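Local coordinates for protein putative branched-chain amino acid aminotransferase IlvE (Streptococcus mutans, PDB 4DQN) that probably catalyses the reversible transfer of the amino group of leucine, isoleucine or valine to 2-oxoglutarate, using pyridoxal 5'-phosphate, at residues L9-L14 and Y121-T126; G72-F77 and A113-V118; K108-A113 and I152-V157; V157-K162 and K320-L325; A290-P295 and E324-Q329. All blocks are in the same frame, centred on the assembly; numbering follows the deposited sequence.

Interaction 1: residues L9-L14 and Y121-T126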
# COMPACT_ATOMS: atom_id res chain seq x y z
N LEU A 9 2.23 -22.72 27.53
CA LEU A 9 2.47 -22.79 26.09
C LEU A 9 3.89 -23.29 25.82
O LEU A 9 4.75 -23.23 26.71
CB LEU A 9 2.27 -21.41 25.47
CG LEU A 9 0.87 -20.81 25.45
CD1 LEU A 9 0.87 -19.40 24.84
CD2 LEU A 9 -0.05 -21.73 24.67
N ASP A 10 4.14 -23.79 24.61
CA ASP A 10 5.47 -24.26 24.23
C ASP A 10 6.40 -23.08 23.98
O ASP A 10 6.83 -22.84 22.85
CB ASP A 10 5.37 -25.14 22.98
CG ASP A 10 6.63 -25.95 22.72
OD1 ASP A 10 7.51 -25.97 23.61
OD2 ASP A 10 6.72 -26.57 21.64
N TRP A 11 6.73 -22.35 25.05
CA TRP A 11 7.40 -21.04 24.98
C TRP A 11 8.60 -20.95 24.07
O TRP A 11 8.71 -20.01 23.27
CB TRP A 11 7.79 -20.57 26.38
CG TRP A 11 6.66 -20.52 27.36
CD1 TRP A 11 6.50 -21.30 28.46
CD2 TRP A 11 5.53 -19.63 27.33
NE1 TRP A 11 5.34 -20.95 29.13
CE2 TRP A 11 4.73 -19.93 28.45
CE3 TRP A 11 5.12 -18.60 26.47
CZ2 TRP A 11 3.55 -19.24 28.74
CZ3 TRP A 11 3.95 -17.91 26.75
CH2 TRP A 11 3.17 -18.24 27.88
N LYS A 12 9.51 -21.90 24.19
CA LYS A 12 10.73 -21.87 23.38
C LYS A 12 10.45 -22.14 21.89
O LYS A 12 11.23 -21.73 21.03
CB LYS A 12 11.77 -22.85 23.93
CG LYS A 12 12.55 -22.29 25.12
CD LYS A 12 13.53 -23.31 25.67
CE LYS A 12 14.32 -23.97 24.56
NZ LYS A 12 15.18 -25.11 25.03
N ASN A 13 9.34 -22.81 21.59
CA ASN A 13 9.07 -23.19 20.21
C ASN A 13 7.93 -22.42 19.54
O ASN A 13 7.45 -22.80 18.47
CB ASN A 13 8.88 -24.70 20.10
CG ASN A 13 10.05 -25.46 20.70
OD1 ASN A 13 11.21 -25.09 20.48
ND2 ASN A 13 9.76 -26.49 21.48
N LEU A 14 7.51 -21.33 20.17
CA LEU A 14 6.71 -20.35 19.47
C LEU A 14 7.63 -19.87 18.39
O LEU A 14 8.86 -19.86 18.56
CB LEU A 14 6.38 -19.17 20.37
CG LEU A 14 5.53 -19.51 21.58
CD1 LEU A 14 5.24 -18.27 22.36
CD2 LEU A 14 4.24 -20.21 21.16
N TYR A 121 10.63 -15.65 32.10
CA TYR A 121 12.07 -15.44 32.08
C TYR A 121 12.69 -16.83 32.34
O TYR A 121 12.19 -17.54 33.22
CB TYR A 121 12.39 -14.49 33.24
CG TYR A 121 13.83 -14.08 33.37
CD1 TYR A 121 14.75 -14.89 34.03
CD2 TYR A 121 14.28 -12.87 32.85
CE1 TYR A 121 16.08 -14.51 34.16
CE2 TYR A 121 15.61 -12.48 32.97
CZ TYR A 121 16.50 -13.31 33.63
OH TYR A 121 17.81 -12.93 33.75
N GLY A 122 13.71 -17.28 31.61
CA GLY A 122 14.31 -16.62 30.46
C GLY A 122 14.25 -17.55 29.25
O GLY A 122 15.16 -18.33 28.96
N THR A 123 13.11 -17.48 28.57
CA THR A 123 12.87 -18.22 27.34
C THR A 123 13.50 -17.46 26.19
O THR A 123 13.75 -18.03 25.12
CB THR A 123 11.36 -18.27 27.07
OG1 THR A 123 10.82 -16.95 27.23
CG2 THR A 123 10.68 -19.18 28.06
N GLY A 124 13.75 -16.17 26.40
CA GLY A 124 14.08 -15.26 25.32
C GLY A 124 12.83 -14.89 24.52
O GLY A 124 12.89 -14.14 23.54
N ALA A 125 11.69 -15.41 24.96
CA ALA A 125 10.42 -15.15 24.29
C ALA A 125 9.72 -13.95 24.92
O ALA A 125 9.98 -13.60 26.07
CB ALA A 125 9.54 -16.37 24.34
N THR A 126 8.83 -13.32 24.15
CA THR A 126 8.25 -12.05 24.57
C THR A 126 6.78 -11.97 24.16
O THR A 126 6.28 -12.83 23.43
CB THR A 126 8.98 -10.87 23.89
OG1 THR A 126 8.93 -11.03 22.47
CG2 THR A 126 10.43 -10.80 24.34

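Interaction 2: residues G72-F77 and A113-V118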
# COMPACT_ATOMS: atom_id res chain seq x y z
N GLY A 72 9.95 -11.28 37.69
CA GLY A 72 8.61 -11.58 37.22
C GLY A 72 7.86 -10.40 36.62
O GLY A 72 6.88 -10.60 35.88
N SER A 73 8.29 -9.19 36.93
CA SER A 73 7.62 -8.00 36.41
C SER A 73 7.86 -7.85 34.91
O SER A 73 8.85 -8.36 34.36
CB SER A 73 8.04 -6.74 37.17
OG SER A 73 9.44 -6.54 37.11
N VAL A 74 6.94 -7.15 34.24
CA VAL A 74 6.97 -7.04 32.78
C VAL A 74 7.22 -5.58 32.39
O VAL A 74 6.76 -4.67 33.07
CB VAL A 74 5.64 -7.53 32.18
CG1 VAL A 74 5.65 -7.39 30.64
CG2 VAL A 74 5.42 -8.98 32.57
N GLN A 75 7.96 -5.37 31.32
CA GLN A 75 8.26 -4.00 30.90
C GLN A 75 8.24 -3.84 29.38
O GLN A 75 8.43 -4.81 28.64
CB GLN A 75 9.62 -3.57 31.47
CG GLN A 75 10.79 -4.41 31.00
CD GLN A 75 12.04 -4.14 31.82
OE1 GLN A 75 11.95 -3.81 32.99
NE2 GLN A 75 13.22 -4.29 31.20
N LEU A 76 8.00 -2.61 28.93
CA LEU A 76 8.09 -2.26 27.52
C LEU A 76 9.44 -1.59 27.29
O LEU A 76 10.05 -1.09 28.24
CB LEU A 76 6.98 -1.28 27.15
CG LEU A 76 5.57 -1.85 27.21
CD1 LEU A 76 4.55 -0.73 26.99
CD2 LEU A 76 5.39 -2.96 26.17
N PHE A 77 9.88 -1.60 26.04
CA PHE A 77 11.18 -1.05 25.66
C PHE A 77 10.99 0.08 24.64
O PHE A 77 10.62 -0.17 23.48
CB PHE A 77 12.05 -2.17 25.08
CG PHE A 77 13.37 -1.70 24.51
CD1 PHE A 77 14.44 -1.41 25.35
CD2 PHE A 77 13.54 -1.56 23.13
CE1 PHE A 77 15.66 -0.98 24.83
CE2 PHE A 77 14.74 -1.12 22.60
CZ PHE A 77 15.81 -0.83 23.45
N ALA A 113 -3.74 -6.88 30.48
CA ALA A 113 -4.94 -7.69 30.31
C ALA A 113 -4.60 -9.12 29.88
O ALA A 113 -5.39 -10.05 30.08
CB ALA A 113 -5.91 -7.04 29.30
N ASN A 114 -3.42 -9.28 29.28
CA ASN A 114 -2.97 -10.58 28.78
C ASN A 114 -1.65 -11.00 29.44
O ASN A 114 -0.86 -11.71 28.82
CB ASN A 114 -2.75 -10.51 27.26
CG ASN A 114 -4.02 -10.22 26.49
OD1 ASN A 114 -4.87 -11.09 26.34
ND2 ASN A 114 -4.15 -8.99 25.99
N GLU A 115 -1.42 -10.59 30.68
CA GLU A 115 -0.09 -10.75 31.28
C GLU A 115 0.35 -12.20 31.42
O GLU A 115 1.55 -12.51 31.43
CB GLU A 115 0.02 -10.02 32.64
CG GLU A 115 1.49 -9.76 33.04
CD GLU A 115 1.67 -8.72 34.14
OE1 GLU A 115 1.13 -7.59 34.02
OE2 GLU A 115 2.39 -9.02 35.12
N GLU A 116 -0.62 -13.10 31.50
CA GLU A 116 -0.28 -14.50 31.65
C GLU A 116 0.28 -15.06 30.34
O GLU A 116 0.83 -16.17 30.31
CB GLU A 116 -1.49 -15.29 32.17
CG GLU A 116 -2.65 -15.44 31.18
CD GLU A 116 -3.54 -14.20 31.02
OE1 GLU A 116 -3.20 -13.10 31.53
OE2 GLU A 116 -4.61 -14.32 30.38
N TYR A 117 0.19 -14.29 29.26
CA TYR A 117 0.78 -14.72 27.98
C TYR A 117 2.18 -14.15 27.75
O TYR A 117 2.84 -14.49 26.76
CB TYR A 117 -0.13 -14.36 26.80
CG TYR A 117 -1.41 -15.15 26.77
CD1 TYR A 117 -2.54 -14.70 27.44
CD2 TYR A 117 -1.49 -16.35 26.08
CE1 TYR A 117 -3.71 -15.42 27.43
CE2 TYR A 117 -2.67 -17.08 26.06
CZ TYR A 117 -3.77 -16.60 26.74
OH TYR A 117 -4.95 -17.31 26.74
N VAL A 118 2.63 -13.26 28.63
CA VAL A 118 4.01 -12.80 28.56
C VAL A 118 4.89 -13.98 29.02
O VAL A 118 4.80 -14.40 30.18
CB VAL A 118 4.24 -11.56 29.45
CG1 VAL A 118 5.66 -11.04 29.28
CG2 VAL A 118 3.24 -10.46 29.10
O HOH W 1 4.20 -6.49 35.50

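Interaction 3: residues K108-A113 and I152-V157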
# COMPACT_ATOMS: atom_id res chain seq x y z
N LYS A 108 0.27 -0.68 27.44
CA LYS A 108 0.26 -1.22 28.80
C LYS A 108 -1.03 -1.96 29.15
O LYS A 108 -0.99 -3.04 29.75
CB LYS A 108 0.52 -0.12 29.81
CG LYS A 108 1.93 0.44 29.74
CD LYS A 108 2.20 1.35 30.93
CE LYS A 108 3.64 1.85 30.92
NZ LYS A 108 3.94 2.77 32.06
N GLN A 109 -2.19 -1.38 28.79
CA GLN A 109 -3.47 -2.04 29.03
C GLN A 109 -3.52 -3.43 28.40
O GLN A 109 -4.07 -4.36 29.00
CB GLN A 109 -4.64 -1.22 28.47
CG GLN A 109 -5.01 0.01 29.26
CD GLN A 109 -6.28 0.65 28.73
OE1 GLN A 109 -7.32 -0.01 28.64
NE2 GLN A 109 -6.20 1.92 28.34
N VAL A 110 -2.99 -3.56 27.19
CA VAL A 110 -3.00 -4.86 26.51
C VAL A 110 -2.09 -5.86 27.20
O VAL A 110 -2.47 -7.02 27.40
CB VAL A 110 -2.64 -4.72 25.01
CG1 VAL A 110 -2.57 -6.11 24.35
CG2 VAL A 110 -3.69 -3.87 24.31
N VAL A 111 -0.89 -5.42 27.60
CA VAL A 111 0.04 -6.29 28.31
C VAL A 111 -0.57 -6.77 29.62
O VAL A 111 -0.60 -7.97 29.90
CB VAL A 111 1.35 -5.57 28.61
CG1 VAL A 111 2.26 -6.47 29.42
CG2 VAL A 111 2.03 -5.15 27.30
N ARG A 112 -1.07 -5.82 30.42
CA ARG A 112 -1.72 -6.17 31.69
C ARG A 112 -2.90 -7.12 31.49
O ARG A 112 -3.02 -8.10 32.23
CB ARG A 112 -2.14 -4.91 32.47
CG ARG A 112 -0.98 -4.04 32.94
CD ARG A 112 -1.40 -3.00 33.98
NE ARG A 112 -2.61 -2.29 33.57
CZ ARG A 112 -2.64 -1.04 33.11
NH1 ARG A 112 -1.51 -0.36 33.02
NH2 ARG A 112 -3.79 -0.48 32.76
N ALA A 113 -3.74 -6.88 30.48
CA ALA A 113 -4.94 -7.69 30.31
C ALA A 113 -4.60 -9.12 29.88
O ALA A 113 -5.39 -10.05 30.08
CB ALA A 113 -5.91 -7.04 29.30
N ILE A 152 -4.65 -2.25 19.35
CA ILE A 152 -3.44 -3.02 19.65
C ILE A 152 -3.82 -4.41 20.10
O ILE A 152 -4.51 -4.58 21.12
CB ILE A 152 -2.58 -2.38 20.77
CG1 ILE A 152 -2.27 -0.90 20.48
CG2 ILE A 152 -1.28 -3.17 20.95
CD1 ILE A 152 -1.35 -0.25 21.55
N PHE A 153 -3.38 -5.41 19.34
CA PHE A 153 -3.53 -6.80 19.75
C PHE A 153 -2.15 -7.43 19.98
O PHE A 153 -1.13 -6.85 19.60
CB PHE A 153 -4.38 -7.63 18.77
CG PHE A 153 -3.88 -7.67 17.36
CD1 PHE A 153 -4.25 -6.69 16.44
CD2 PHE A 153 -3.10 -8.74 16.92
CE1 PHE A 153 -3.81 -6.74 15.13
CE2 PHE A 153 -2.64 -8.80 15.60
CZ PHE A 153 -3.01 -7.80 14.69
N ALA A 154 -2.13 -8.58 20.65
CA ALA A 154 -0.88 -9.16 21.13
C ALA A 154 -0.78 -10.66 20.91
O ALA A 154 -1.79 -11.36 20.76
CB ALA A 154 -0.68 -8.83 22.62
N MET A 155 0.45 -11.17 20.90
CA MET A 155 0.69 -12.59 20.74
C MET A 155 2.08 -12.92 21.26
O MET A 155 3.02 -12.14 21.09
CB MET A 155 0.57 -13.01 19.27
CG MET A 155 1.62 -12.39 18.36
SD MET A 155 0.90 -11.63 16.89
CE MET A 155 0.07 -10.20 17.62
N PRO A 156 2.21 -14.07 21.93
CA PRO A 156 3.54 -14.45 22.39
C PRO A 156 4.40 -14.91 21.20
O PRO A 156 3.89 -15.61 20.32
CB PRO A 156 3.25 -15.61 23.34
CG PRO A 156 1.97 -16.22 22.82
CD PRO A 156 1.17 -15.04 22.32
N VAL A 157 5.66 -14.48 21.14
CA VAL A 157 6.53 -14.92 20.04
C VAL A 157 7.82 -15.51 20.61
O VAL A 157 8.22 -15.15 21.71
CB VAL A 157 6.85 -13.77 19.04
CG1 VAL A 157 5.55 -13.25 18.40
CG2 VAL A 157 7.60 -12.63 19.71

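Interaction 4: residues V157-K162 and K320-L325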
# COMPACT_ATOMS: atom_id res chain seq x y z
N VAL A 157 5.66 -14.48 21.14
CA VAL A 157 6.53 -14.92 20.04
C VAL A 157 7.82 -15.51 20.61
O VAL A 157 8.22 -15.15 21.71
CB VAL A 157 6.85 -13.77 19.04
CG1 VAL A 157 5.55 -13.25 18.40
CG2 VAL A 157 7.60 -12.63 19.71
N GLY A 158 8.46 -16.41 19.87
CA GLY A 158 9.62 -17.10 20.38
C GLY A 158 10.91 -16.32 20.22
O GLY A 158 10.93 -15.29 19.54
N ASN A 159 11.98 -16.82 20.86
CA ASN A 159 13.32 -16.24 20.77
C ASN A 159 13.79 -16.11 19.32
O ASN A 159 14.30 -15.06 18.92
CB ASN A 159 14.33 -17.11 21.56
CG ASN A 159 15.73 -16.49 21.66
OD1 ASN A 159 16.22 -15.84 20.72
ND2 ASN A 159 16.40 -16.71 22.79
N TYR A 160 13.62 -17.19 18.56
CA TYR A 160 14.11 -17.32 17.19
C TYR A 160 15.61 -17.63 17.15
O TYR A 160 16.09 -18.29 16.23
CB TYR A 160 13.73 -16.10 16.32
CG TYR A 160 14.34 -16.09 14.93
CD1 TYR A 160 14.27 -17.22 14.10
CD2 TYR A 160 14.98 -14.95 14.44
CE1 TYR A 160 14.83 -17.21 12.82
CE2 TYR A 160 15.54 -14.94 13.16
CZ TYR A 160 15.46 -16.06 12.36
OH TYR A 160 16.01 -16.04 11.10
N PHE A 161 16.35 -17.18 18.16
CA PHE A 161 17.73 -17.61 18.33
C PHE A 161 17.92 -18.47 19.58
O PHE A 161 18.71 -18.16 20.48
CB PHE A 161 18.71 -16.43 18.27
CG PHE A 161 18.98 -15.97 16.87
CD1 PHE A 161 19.26 -16.89 15.87
CD2 PHE A 161 18.89 -14.62 16.54
CE1 PHE A 161 19.48 -16.48 14.57
CE2 PHE A 161 19.11 -14.20 15.24
CZ PHE A 161 19.40 -15.13 14.25
N LYS A 162 17.15 -19.56 19.62
CA LYS A 162 17.39 -20.64 20.55
C LYS A 162 18.39 -21.59 19.88
O LYS A 162 18.09 -22.26 18.89
CB LYS A 162 16.09 -21.36 20.93
CG LYS A 162 16.27 -22.38 22.05
CD LYS A 162 17.38 -21.95 23.01
CE LYS A 162 17.85 -23.11 23.87
NZ LYS A 162 17.51 -22.91 25.31
N LYS A 320 28.44 -8.82 21.04
CA LYS A 320 28.51 -7.87 22.15
C LYS A 320 27.33 -6.91 22.15
O LYS A 320 26.79 -6.58 23.20
CB LYS A 320 29.82 -7.08 22.09
CG LYS A 320 30.99 -7.74 22.80
CD LYS A 320 32.32 -7.23 22.26
CE LYS A 320 32.29 -5.71 22.07
NZ LYS A 320 33.49 -5.22 21.29
N LEU A 321 26.96 -6.45 20.96
CA LEU A 321 25.82 -5.54 20.82
C LEU A 321 24.53 -6.27 21.14
O LEU A 321 23.65 -5.70 21.81
CB LEU A 321 25.77 -4.97 19.40
CG LEU A 321 26.91 -4.02 19.02
CD1 LEU A 321 26.92 -3.75 17.51
CD2 LEU A 321 26.76 -2.73 19.77
N TYR A 322 24.40 -7.50 20.66
CA TYR A 322 23.21 -8.32 20.92
C TYR A 322 23.02 -8.56 22.42
O TYR A 322 21.93 -8.37 22.96
CB TYR A 322 23.31 -9.66 20.19
CG TYR A 322 22.11 -10.59 20.40
CD1 TYR A 322 21.00 -10.53 19.56
CD2 TYR A 322 22.11 -11.53 21.43
CE1 TYR A 322 19.91 -11.39 19.75
CE2 TYR A 322 21.03 -12.38 21.63
CZ TYR A 322 19.93 -12.31 20.78
OH TYR A 322 18.85 -13.15 20.97
N ASP A 323 24.09 -9.01 23.08
CA ASP A 323 24.05 -9.27 24.52
C ASP A 323 23.63 -8.03 25.31
O ASP A 323 22.78 -8.11 26.21
CB ASP A 323 25.41 -9.80 25.02
CG ASP A 323 25.68 -11.22 24.57
OD1 ASP A 323 24.73 -11.87 24.08
OD2 ASP A 323 26.83 -11.70 24.73
N GLU A 324 24.19 -6.88 24.95
CA GLU A 324 23.90 -5.64 25.67
C GLU A 324 22.49 -5.12 25.41
O GLU A 324 21.81 -4.68 26.33
CB GLU A 324 24.94 -4.57 25.30
CG GLU A 324 24.87 -3.29 26.15
CD GLU A 324 25.60 -3.41 27.48
OE1 GLU A 324 26.13 -4.49 27.81
OE2 GLU A 324 25.65 -2.39 28.21
N LEU A 325 22.03 -5.18 24.16
CA LEU A 325 20.68 -4.71 23.86
C LEU A 325 19.61 -5.58 24.51
O LEU A 325 18.70 -5.07 25.17
CB LEU A 325 20.44 -4.64 22.34
CG LEU A 325 19.02 -4.26 21.90
CD1 LEU A 325 18.67 -2.84 22.33
CD2 LEU A 325 18.86 -4.42 20.37
O HOH W 2 17.20 -13.10 19.14

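Interaction 5: residues A290-P295 and E324-Q329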
# COMPACT_ATOMS: atom_id res chain seq x y z
N ALA A 290 11.34 -7.58 15.65
CA ALA A 290 11.10 -9.02 15.54
C ALA A 290 12.43 -9.76 15.43
O ALA A 290 12.65 -10.79 16.07
CB ALA A 290 10.22 -9.32 14.33
N ALA A 291 13.32 -9.19 14.63
CA ALA A 291 14.61 -9.79 14.36
C ALA A 291 15.59 -9.70 15.55
O ALA A 291 16.35 -10.64 15.80
CB ALA A 291 15.22 -9.14 13.11
N VAL A 292 15.53 -8.58 16.27
CA VAL A 292 16.57 -8.15 17.21
C VAL A 292 17.84 -7.87 16.42
O VAL A 292 17.98 -6.80 15.83
CB VAL A 292 16.80 -9.13 18.37
CG1 VAL A 292 17.66 -8.47 19.42
CG2 VAL A 292 15.47 -9.54 18.99
N ILE A 293 18.76 -8.83 16.38
CA ILE A 293 19.80 -8.81 15.36
C ILE A 293 19.80 -10.13 14.60
O ILE A 293 19.83 -11.20 15.21
CB ILE A 293 21.20 -8.54 15.94
CG1 ILE A 293 21.26 -7.12 16.51
CG2 ILE A 293 22.29 -8.73 14.87
CD1 ILE A 293 22.52 -6.80 17.32
N SER A 294 19.72 -10.05 13.27
CA SER A 294 19.91 -11.22 12.42
C SER A 294 21.27 -11.09 11.76
O SER A 294 21.42 -10.30 10.83
CB SER A 294 18.83 -11.31 11.34
OG SER A 294 17.53 -11.34 11.91
N PRO A 295 22.27 -11.84 12.25
CA PRO A 295 23.62 -11.77 11.66
C PRO A 295 23.59 -12.18 10.19
O PRO A 295 22.91 -13.14 9.82
CB PRO A 295 24.41 -12.81 12.47
CG PRO A 295 23.64 -12.95 13.78
CD PRO A 295 22.19 -12.80 13.37
N GLU A 324 24.19 -6.88 24.95
CA GLU A 324 23.90 -5.64 25.67
C GLU A 324 22.49 -5.12 25.41
O GLU A 324 21.81 -4.68 26.33
CB GLU A 324 24.94 -4.57 25.30
CG GLU A 324 24.87 -3.29 26.15
CD GLU A 324 25.60 -3.41 27.48
OE1 GLU A 324 26.13 -4.49 27.81
OE2 GLU A 324 25.65 -2.39 28.21
N LEU A 325 22.03 -5.18 24.16
CA LEU A 325 20.68 -4.71 23.86
C LEU A 325 19.61 -5.58 24.51
O LEU A 325 18.70 -5.07 25.17
CB LEU A 325 20.44 -4.64 22.34
CG LEU A 325 19.02 -4.26 21.90
CD1 LEU A 325 18.67 -2.84 22.33
CD2 LEU A 325 18.86 -4.42 20.37
N THR A 326 19.71 -6.90 24.32
CA THR A 326 18.73 -7.82 24.91
C THR A 326 18.81 -7.80 26.44
O THR A 326 17.79 -7.89 27.13
CB THR A 326 18.87 -9.26 24.37
OG1 THR A 326 20.19 -9.75 24.62
CG2 THR A 326 18.59 -9.31 22.88
N GLY A 327 20.02 -7.65 26.98
CA GLY A 327 20.17 -7.53 28.43
C GLY A 327 19.35 -6.37 28.98
O GLY A 327 18.67 -6.48 30.00
N ILE A 328 19.43 -5.24 28.28
CA ILE A 328 18.69 -4.06 28.67
C ILE A 328 17.19 -4.30 28.55
O ILE A 328 16.42 -3.95 29.46
CB ILE A 328 19.09 -2.86 27.80
CG1 ILE A 328 20.50 -2.40 28.18
CG2 ILE A 328 18.10 -1.69 27.97
CD1 ILE A 328 21.15 -1.54 27.12
N GLN A 329 16.77 -4.89 27.44
CA GLN A 329 15.36 -5.14 27.19
C GLN A 329 14.76 -6.06 28.25
O GLN A 329 13.67 -5.80 28.77
CB GLN A 329 15.17 -5.71 25.79
CG GLN A 329 15.50 -4.70 24.68
CD GLN A 329 15.64 -5.33 23.31
OE1 GLN A 329 16.04 -6.49 23.19
NE2 GLN A 329 15.30 -4.57 22.26

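Interaction 1: residues L9-L14 and Y121-T126
W11 lays its CB methylene over the CG2 methyl of T123, with W11 CB and T123 CG2 3.6 Å apart. T123 also opens an ST turn. Its OG1 accepts from A125 N at 2.9 Å, with an N-H...O angle of 152°. OG1 is further bonded to the carbonyl of P120, so two backbone groups grip the hydroxyl and fix the rotation of the side chain. At chi1 47° OG1 sits between the backbone N and the carbonyl carbon. This leaves CG2 anti to the carbonyl carbon and turned to W11. The loop of T123 is itself sharply bent, with a cis peptide between Y121 and G122 and a positive phi at G124. The indole of W11 does not follow its CB to T123. It runs on to P119 and P120 and meets T123 CG2 only obliquely. The contact thus joins the N-terminal loop to the loop leading into strand 126-136. Within the N-terminal loop, N13 ND2 bonds D10 OD2. Beyond T123, the CB of A125 lies 3.9 Å from the carbonyl O of W11.

Interaction 2: residues G72-F77 and A113-V118
V74 and V118 come nearest along the backbone, their CA atoms 7.7 Å apart, where strand 74-77 begins and the 3-10 turn 115-117 ends. The two valines reach toward each other tip to tip. V118 CG1 is the forward methyl and touches both V74 CG1 and V74 CG2 at 3.9 Å. In each valine CG1 is anti to the backbone N (chi1 179° in V74, -176° in V118). E115 runs past V74 in the opposite direction. Its chain is extended, so CG and the carboxylate lie alongside V74 CG2, with E115 OE2 4.0 Å from that methyl. The same oxygen turns to water 1, which donates to E115 OE2 at 3.1 Å and accepts from V74 N, also at 3.1 Å. The water therefore links the carboxylate to the backbone N-H at the start of the strand, beside the apolar pair. The turn is held by its own backbone bond from V118 N to E115 O. R68 bridges the two segments, bonding G72 O through NH1 and V118 O through NH2. Strand 74-77 pairs with strand 59-68 as the second arm of a beta hairpin. V74 rests on A66 and R68 of the first arm, and V111 of helix 100-113 packs against both V74 and V118.

Interaction 3: residues K108-A113 and I152-V157
Helix residues 108-113 meet I152 and A154 of the strand through one side chain, V110. K108 comes first and points away from the strand. Q109 follows and leans on Y25 of strand 24-30 and L39 of strand 33-40. V110 then turns toward the strand and straddles the carbonyl of I152. V110 CG2 lies 3.4 Å from I152 O and 4.0 Å from I152 CB. V110 CG1 touches A154 CB at 3.7 Å and is 4.1 Å from I152 O. The chi1 of 176° places CG1 anti to the backbone N, and the two methyls are thereby split between the two strand residues. V110 meets I152 at a slant. V110, I152 and A154 are all buried between helix and sheet. This is helix-on-sheet packing in the N-terminal domain of a class-IV aminotransferase. Strand 147-157 lies between strands 24-30 and 126-136 of an antiparallel sheet, and helix 100-113 covers one of its faces. The nearest backbone approach is between V110 and F153, whose CA atoms are 7.1 Å apart. I152 and A154 point to the helix. F153, between them, points away from it and packs on E49 of the second subunit. The next helix residue, V111, faces away from this strand. Backbone bonds from R112 N to K108 O and from A113 N to Q109 O, each 2.9 Å, carry the helix on to A113.

Interaction 4: residues V157-K162 and K320-L325
Y322 stretches from helix 316-329 toward N159 and F161, and its hydroxyl makes the contact. The side chain leaves the helix with CG anti to the backbone N, chi1 180°, which carries the ring outward. CB passes close to the end of I293. Further out, CE1 is met from above the ring plane by the CG1 methyl of V292. The carboxylate oxygen OD1 of D323 lies at the ring edge, in the plane. At the tip, Y322 OH is 3.8 Å from N159 OD1, too far for a direct bond, and 4.3 Å from F161 CB. Water 2 lies between the two polar tips, but a bridge through it is tentative. Its distance to Y322 OH, 2.5 Å, is doubtfully short, and its bond to N159 OD1 is weak. Residues 157-162 begin the connection between strand 147-157 of the first sheet and strand 168-172 of the second. The contact therefore joins the interdomain link of this two-domain fold to a helix. N159 forms an Asx turn there. N159 OD1 accepts from F161 N at 2.9 Å, with the donor above the carbonyl plane, 47° out of it. The side chains of N159 and Y322 run at a slant, yet amide and ring are nearly parallel, 16° apart. Beyond them F161 sets its ring against P295.

Interaction 5: residues A290-P295 and E324-Q329
V292 touches both L325 and T326 with one methyl, CG1. V292 CG1 lies 3.7 Å from T326 CG2, where the two side chains cross at about a right angle. The same methyl, V292 CG1, is a looser 4.3 Å from L325 CD2. V292 is the first residue of strand 292-301, and its phi is positive (64°), unusual for a beta-branched residue. With chi1 at -168°, CG1 is anti to the backbone N and is the branch that meets the helix. T326 is positioned from behind. Its OG1 is bonded to the carbonyl of Y322, one turn earlier, with a weaker bond to D323 O. The 57° chi1 turns OG1 back over the helix and points the methyl out at V292. The polar arm is thus spent on the helix itself and the methyl on the strand. L325 is buried. T252 and L259 of helix 251-262 and F77 of strand 74-77 also touch it. The helical bond from Q329 N to L325 O, 3.0 Å, carries the helix to its end at Q329. I293, next in the strand, sends its side chain to L256 of helix 251-262 and to T318 of helix 316-329. Helix 316-329 therefore lies against the start of strand 292-301 in the mixed sheet and against helix 251-262. Its end reaches strand 74-77 of the antiparallel sheet, where Q329 O accepts from Q75 NE2.

Interactions 2 and 3 are buried and share helix 100-113, or its end at A113; both belong to the antiparallel sheet and are mainly aliphatic, though interaction 2 adds a water. V111 packs between them on V74 and V118. Interactions 4 and 5 share helix 316-329 and have centres about 4 Å apart. Interaction 4 is a surface contact of polar tips and a water, while interaction 5 is partly buried and made of methyl groups. Interaction 1 is also partly buried and joins two loops. It touches interaction 4 through V157 and G158, and interaction 2 through W11 on Y117. F77 meets L325, linking interaction 2 to interactions 4 and 5.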